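Local coordinates for yfhH hypothetical protein (Bacillus subtilis, PDB 1SF9) that is of unknown function but may act as a transcriptional regulator, and forms a homodimer, at residues S30-P34 and H35-T39; N58-A61 and V62-K66. All coordinates share one frame; numbering follows the deposited sequence.

Contact 1. Residues S30-P34 and H35-T39; sequences SQMTP and HELNT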
ATOM      1  N   SER A  30      -6.449  10.502  -3.314  1.00 12.99           N
ATOM      2  CA  SER A  30      -6.068  11.659  -2.507  1.00 15.63           C
ATOM      3  C   SER A  30      -7.198  12.670  -2.364  1.00 17.29           C
ATOM      4  O   SER A  30      -7.180  13.491  -1.460  1.00 17.78           O
ATOM      5  CB  SER A  30      -4.851  12.360  -3.107  1.00 14.91           C
ATOM      6  OG  SER A  30      -5.173  13.051  -4.314  1.00 19.93           O
ATOM      7  N   GLN A  31      -8.176  12.592  -3.257  1.00 18.21           N
ATOM      8  CA  GLN A  31      -9.289  13.536  -3.243  1.00 20.23           C
ATOM      9  C   GLN A  31     -10.579  12.934  -2.692  1.00 20.05           C
ATOM     10  O   GLN A  31     -11.595  13.626  -2.563  1.00 21.23           O
ATOM     11  CB  GLN A  31      -9.514  14.059  -4.662  1.00 23.43           C
ATOM     12  CG  GLN A  31      -8.325  14.854  -5.206  1.00 28.56           C
ATOM     13  CD  GLN A  31      -8.458  15.173  -6.679  1.00 33.01           C
ATOM     14  OE1 GLN A  31      -8.382  14.288  -7.534  1.00 34.37           O
ATOM     15  NE2 GLN A  31      -8.667  16.447  -6.987  1.00 36.73           N
ATOM     16  N   MET A  32     -10.527  11.652  -2.347  0.80 17.40           N
ATOM     17  CA  MET A  32     -11.694  10.967  -1.805  0.80 16.86           C
ATOM     18  C   MET A  32     -11.924  11.205  -0.322  0.80 16.75           C
ATOM     19  O   MET A  32     -10.988  11.374   0.472  0.80 16.84           O
ATOM     20  CB  MET A  32     -11.582   9.448  -1.998  0.80 15.05           C
ATOM     21  CG  MET A  32     -11.875   8.928  -3.380  0.80 14.58           C
ATOM     22  SD  MET A  32     -11.726   7.122  -3.344  0.80 13.64           S
ATOM     23  CE  MET A  32     -11.970   6.710  -5.100  0.80 17.28           C
ATOM     24  N   THR A  33     -13.197  11.210   0.048  1.00 16.84           N
ATOM     25  CA  THR A  33     -13.588  11.321   1.442  1.00 17.15           C
ATOM     26  C   THR A  33     -13.434   9.922   2.056  1.00 16.21           C
ATOM     27  O   THR A  33     -13.338   8.929   1.324  1.00 16.77           O
ATOM     28  CB  THR A  33     -15.069  11.689   1.539  1.00 18.93           C
ATOM     29  OG1 THR A  33     -15.869  10.595   1.048  1.00 18.68           O
ATOM     30  CG2 THR A  33     -15.353  12.910   0.689  1.00 17.68           C
ATOM     31  N   PRO A  34     -13.420   9.816   3.395  1.00 16.59           N
ATOM     32  CA  PRO A  34     -13.286   8.488   4.001  1.00 17.40           C
ATOM     33  C   PRO A  34     -14.404   7.542   3.551  1.00 17.68           C
ATOM     34  O   PRO A  34     -14.178   6.352   3.324  1.00 16.21           O
ATOM     35  CB  PRO A  34     -13.335   8.791   5.492  1.00 18.32           C
ATOM     36  CG  PRO A  34     -12.613  10.105   5.555  1.00 17.54           C
ATOM     37  CD  PRO A  34     -13.225  10.868   4.414  1.00 17.62           C
ATOM     38  N   HIS A  35     -15.617   8.070   3.415  1.00 18.63           N
ATOM     39  CA  HIS A  35     -16.725   7.233   2.981  1.00 19.30           C
ATOM     40  C   HIS A  35     -16.461   6.718   1.563  1.00 17.73           C
ATOM     41  O   HIS A  35     -16.695   5.533   1.268  1.00 15.40           O
ATOM     42  CB  HIS A  35     -18.049   8.005   3.020  1.00 24.00           C
ATOM     43  CG  HIS A  35     -19.219   7.195   2.565  1.00 27.63           C
ATOM     44  ND1 HIS A  35     -19.607   6.030   3.194  1.00 31.92           N
ATOM     45  CD2 HIS A  35     -20.071   7.357   1.524  1.00 30.50           C
ATOM     46  CE1 HIS A  35     -20.644   5.512   2.561  1.00 32.98           C
ATOM     47  NE2 HIS A  35     -20.945   6.299   1.541  1.00 31.85           N
ATOM     48  N   GLU A  36     -15.970   7.591   0.685  1.00 14.95           N
ATOM     49  CA  GLU A  36     -15.674   7.162  -0.676  1.00 14.49           C
ATOM     50  C   GLU A  36     -14.565   6.108  -0.700  1.00 11.18           C
ATOM     51  O   GLU A  36     -14.613   5.187  -1.512  1.00 11.44           O
ATOM     52  CB  GLU A  36     -15.298   8.362  -1.556  1.00 15.57           C
ATOM     53  CG  GLU A  36     -16.515   9.269  -1.843  1.00 20.04           C
ATOM     54  CD  GLU A  36     -16.138  10.652  -2.358  1.00 24.92           C
ATOM     55  OE1 GLU A  36     -17.030  11.343  -2.910  1.00 26.94           O
ATOM     56  OE2 GLU A  36     -14.965  11.061  -2.199  1.00 22.80           O
ATOM     57  N   LEU A  37     -13.572   6.232   0.181  1.00 10.95           N
ATOM     58  CA  LEU A  37     -12.489   5.238   0.223  1.00 10.66           C
ATOM     59  C   LEU A  37     -13.047   3.900   0.699  1.00 12.19           C
ATOM     60  O   LEU A  37     -12.717   2.843   0.172  1.00  9.74           O
ATOM     61  CB  LEU A  37     -11.374   5.699   1.176  1.00 11.90           C
ATOM     62  CG  LEU A  37     -10.468   6.760   0.576  1.00 14.79           C
ATOM     63  CD1 LEU A  37      -9.646   7.449   1.654  1.00 14.43           C
ATOM     64  CD2 LEU A  37      -9.592   6.095  -0.479  1.00 13.28           C
ATOM     65  N   ASN A  38     -13.925   3.950   1.701  1.00 11.68           N
ATOM     66  CA  ASN A  38     -14.514   2.711   2.193  1.00 13.14           C
ATOM     67  C   ASN A  38     -15.342   2.042   1.099  1.00 11.28           C
ATOM     68  O   ASN A  38     -15.344   0.819   1.002  1.00 10.83           O
ATOM     69  CB  ASN A  38     -15.408   2.967   3.409  1.00 14.07           C
ATOM     70  CG  ASN A  38     -14.616   3.283   4.655  1.00 19.39           C
ATOM     71  OD1 ASN A  38     -13.604   2.660   4.930  1.00 20.97           O
ATOM     72  ND2 ASN A  38     -15.096   4.247   5.432  1.00 25.44           N
ATOM     73  N   THR A  39     -16.058   2.832   0.302  1.00 11.20           N
ATOM     74  CA  THR A  39     -16.870   2.278  -0.794  1.00 11.42           C
ATOM     75  C   THR A  39     -15.946   1.624  -1.823  1.00 11.84           C
ATOM     76  O   THR A  39     -16.202   0.526  -2.294  1.00 10.50           O
ATOM     77  CB  THR A  39     -17.704   3.379  -1.465  1.00 15.93           C
ATOM     78  OG1 THR A  39     -18.599   3.925  -0.491  1.00 17.36           O
ATOM     79  CG2 THR A  39     -18.522   2.816  -2.615  1.00 16.75           C
TER
HETATM   80  O   HOH W   1     -14.584  13.967  -2.973  0.50 31.52           O

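Contact 2. Residues N58-A61 and V62-K66; sequences NELA and VLERK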
ATOM      1  N   ASN A  58      -3.286 -13.888 -10.663  0.70 15.83           N
ATOM      2  CA  ASN A  58      -2.694 -12.647 -11.161  0.70 17.64           C
ATOM      3  C   ASN A  58      -3.617 -11.480 -10.830  0.70 15.91           C
ATOM      4  O   ASN A  58      -3.200 -10.502 -10.183  0.70 12.23           O
ATOM      5  CB  ASN A  58      -2.489 -12.722 -12.679  0.70 22.14           C
ATOM      6  CG  ASN A  58      -3.744 -13.152 -13.425  0.70 26.63           C
ATOM      7  OD1 ASN A  58      -4.243 -14.269 -13.240  0.70 29.74           O
ATOM      8  ND2 ASN A  58      -4.260 -12.266 -14.279  0.70 29.48           N
ATOM      9  N   GLU A  59      -4.868 -11.595 -11.275  0.70 14.65           N
ATOM     10  CA  GLU A  59      -5.855 -10.550 -11.023  0.70 13.35           C
ATOM     11  C   GLU A  59      -6.096 -10.322  -9.532  0.70 10.54           C
ATOM     12  O   GLU A  59      -6.236  -9.175  -9.091  0.70  8.31           O
ATOM     13  CB  GLU A  59      -7.182 -10.869 -11.709  0.70 15.71           C
ATOM     14  CG  GLU A  59      -8.141  -9.726 -11.585  0.70 20.84           C
ATOM     15  CD  GLU A  59      -7.533  -8.424 -12.082  0.70 23.40           C
ATOM     16  OE1 GLU A  59      -8.007  -7.349 -11.669  0.70 26.99           O
ATOM     17  OE2 GLU A  59      -6.578  -8.480 -12.890  0.70 27.36           O
ATOM     18  N   LEU A  60      -6.151 -11.398  -8.750  1.00  8.77           N
ATOM     19  CA  LEU A  60      -6.342 -11.241  -7.320  1.00  8.32           C
ATOM     20  C   LEU A  60      -5.212 -10.360  -6.785  1.00  7.41           C
ATOM     21  O   LEU A  60      -5.439  -9.474  -5.971  1.00  7.54           O
ATOM     22  CB  LEU A  60      -6.315 -12.596  -6.599  1.00  8.06           C
ATOM     23  CG  LEU A  60      -6.274 -12.627  -5.076  1.00  6.68           C
ATOM     24  CD1 LEU A  60      -7.510 -11.880  -4.509  1.00  7.72           C
ATOM     25  CD2 LEU A  60      -6.271 -14.094  -4.577  1.00  8.90           C
ATOM     26  N   ALA A  61      -3.993 -10.595  -7.262  1.00  7.97           N
ATOM     27  CA  ALA A  61      -2.863  -9.815  -6.771  1.00  8.21           C
ATOM     28  C   ALA A  61      -2.960  -8.343  -7.162  1.00  7.26           C
ATOM     29  O   ALA A  61      -2.637  -7.472  -6.362  1.00  6.33           O
ATOM     30  CB  ALA A  61      -1.535 -10.425  -7.288  1.00 11.40           C
ATOM     31  N   VAL A  62      -3.405  -8.070  -8.381  1.00  7.50           N
ATOM     32  CA  VAL A  62      -3.554  -6.679  -8.829  1.00  6.88           C
ATOM     33  C   VAL A  62      -4.575  -5.966  -7.938  1.00  9.27           C
ATOM     34  O   VAL A  62      -4.340  -4.850  -7.489  1.00  8.54           O
ATOM     35  CB  VAL A  62      -4.049  -6.631 -10.288  1.00  7.75           C
ATOM     36  CG1 VAL A  62      -4.483  -5.221 -10.665  1.00 10.87           C
ATOM     37  CG2 VAL A  62      -2.949  -7.088 -11.215  1.00 11.60           C
ATOM     38  N   LEU A  63      -5.695  -6.630  -7.672  1.00  7.34           N
ATOM     39  CA  LEU A  63      -6.749  -6.051  -6.828  1.00  6.57           C
ATOM     40  C   LEU A  63      -6.250  -5.858  -5.409  1.00  7.30           C
ATOM     41  O   LEU A  63      -6.505  -4.827  -4.806  1.00  6.81           O
ATOM     42  CB  LEU A  63      -7.987  -6.959  -6.816  1.00  4.05           C
ATOM     43  CG  LEU A  63      -8.753  -6.952  -8.146  1.00  8.06           C
ATOM     44  CD1 LEU A  63      -9.679  -8.172  -8.226  1.00  7.45           C
ATOM     45  CD2 LEU A  63      -9.572  -5.655  -8.248  1.00 10.21           C
ATOM     46  N   GLU A  64      -5.506  -6.829  -4.869  1.00  7.34           N
ATOM     47  CA  GLU A  64      -5.038  -6.671  -3.490  1.00  8.06           C
ATOM     48  C   GLU A  64      -4.015  -5.554  -3.381  1.00  6.66           C
ATOM     49  O   GLU A  64      -3.958  -4.894  -2.367  1.00  7.41           O
ATOM     50  CB  GLU A  64      -4.447  -7.970  -2.936  1.00  9.42           C
ATOM     51  CG  GLU A  64      -5.506  -9.084  -2.740  1.00 10.73           C
ATOM     52  CD  GLU A  64      -6.574  -8.734  -1.726  1.00 16.65           C
ATOM     53  OE1 GLU A  64      -6.333  -7.861  -0.869  1.00 17.96           O
ATOM     54  OE2 GLU A  64      -7.667  -9.355  -1.779  1.00 16.76           O
ATOM     55  N   ARG A  65      -3.204  -5.338  -4.408  1.00  7.58           N
ATOM     56  CA  ARG A  65      -2.281  -4.211  -4.310  1.00  7.24           C
ATOM     57  C   ARG A  65      -3.069  -2.898  -4.292  1.00  8.94           C
ATOM     58  O   ARG A  65      -2.663  -1.956  -3.612  1.00  8.60           O
ATOM     59  CB  ARG A  65      -1.265  -4.217  -5.449  1.00  6.67           C
ATOM     60  CG  ARG A  65      -0.209  -5.305  -5.203  1.00  8.56           C
ATOM     61  CD  ARG A  65       0.961  -5.269  -6.178  1.00  6.52           C
ATOM     62  NE  ARG A  65       0.611  -5.579  -7.560  1.00  8.33           N
ATOM     63  CZ  ARG A  65       0.577  -6.811  -8.074  1.00  8.40           C
ATOM     64  NH1 ARG A  65       0.266  -6.989  -9.347  1.00 10.98           N
ATOM     65  NH2 ARG A  65       0.836  -7.869  -7.311  1.00  8.20           N
ATOM     66  N   LYS A  66      -4.157  -2.819  -5.061  0.80  7.26           N
ATOM     67  CA  LYS A  66      -4.976  -1.603  -5.045  0.80  7.61           C
ATOM     68  C   LYS A  66      -5.631  -1.408  -3.681  0.80  7.30           C
ATOM     69  O   LYS A  66      -5.730  -0.283  -3.188  0.80  7.88           O
ATOM     70  CB  LYS A  66      -6.061  -1.647  -6.116  0.80  7.08           C
ATOM     71  CG  LYS A  66      -5.501  -1.581  -7.505  0.80  8.47           C
ATOM     72  CD  LYS A  66      -6.585  -1.475  -8.546  0.80 14.96           C
ATOM     73  CE  LYS A  66      -5.971  -1.314  -9.933  0.80 18.94           C
ATOM     74  NZ  LYS A  66      -5.374   0.040 -10.096  0.80 23.92           N
TER

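Contact 1. Residues S30-P34 and H35-T39
OE2 of E36 is gripped twice, by the backbone N of T33 and by a water. T33 N to E36 OE2 measures 2.9 Å and is nearly straight at the hydrogen, though it reaches the carboxylate on its anti side and 34° out of its plane. The water donates both to this oxygen and to O of Q31, tying the carboxylate to the loop ahead of the helix. In return OG1 of T33 accepts from the backbone N of E36 at 3.0 Å. The hydroxyl owes this position to a chi1 of 67°, which tucks OG1 between its own backbone N and carbonyl carbon and turns it toward the first turn of the helix, where CG of E36 packs 3.2 Å from OG1.

The two reciprocal bonds make a capping box, with T33 as the N-cap of helix 34-53: each side chain serves a backbone N-H of the other residue. Behind it the regular helical ladder sets in, L37 N bonding to T33 O and N38 N to P34 O, both at 2.9 Å.

Beside the box, M32 runs out extended and passes slantwise over E36 and L37. In the conformer described, one of two modelled, SD of M32 rests 3.7 Å from CD2 of L37 and CG of M32 lies 3.9 Å from CB of E36. L37 is the buried member of this group, and its side chain also packs on Y73 and L74 of helix 57-74.

Contact 2. Residues N58-A61 and V62-K66
A61 and R65 are joined first by the backbone, R65 N donating to A61 O at 2.9 Å, one of four successive i to i+4 hydrogen bonds. V62 N to N58 O lies in the carbonyl plane; L63 N to E59 O is the straightest of the set at the hydrogen, 169°; in E64 N to L60 O, as in the A61 bond, the donor is tilted somewhat out of that plane.

Among the charged side chains, R65 folds back along the helix. Its chain bends at chi3 (-66°), which lays the guanidinium over the preceding turn, with NH2 3.5 Å from CB of A61. The carbonyl oxygen of A61 sits over one face of the guanidinium, toward its rim, so the flat group covers this part of the backbone by packing. E59, in the conformer described, one of two modelled, also bends, at chi2 (54°), and carries its carboxylate across L63: OE1 of E59 makes a van der Waals contact with CG of L63 at 3.6 Å.

The remaining contacts are van der Waals. L60 and E64 run alongside each other in the same direction, CD1 of L60 lying 3.9 Å from CG of E64 and 3.7 Å from its OE2. V62 leans CG2 against O of N58, at 3.6 Å.

L60 and E64 also pack against helix 34-53, on A48, and L63, the buried residue of the group, does so on L44 and K47. Spacings of three and four residues thus gather these partners on one side, while R65 lies on another flank, as in a helical hairpin, where one face of helix 57-74 packs on the preceding helix.

Overall arrangement
Contact 1 comes first along the chain, at the start of helix 34-53, and contact 2 follows near the start of helix 57-74; their centres lie 19 Å apart and their nearest atoms about 8 Å, without touching. The two helices are consecutive and pack together, so each contact meets the other's helix: L37 of contact 1 reaches the far end of helix 57-74, and L63 of contact 2 rests on the middle of helix 34-53. The two contacts thus mark different levels of one antiparallel helix pair. Both lie in the helical part of the DUF1811 family region, ahead of the antiparallel sheet.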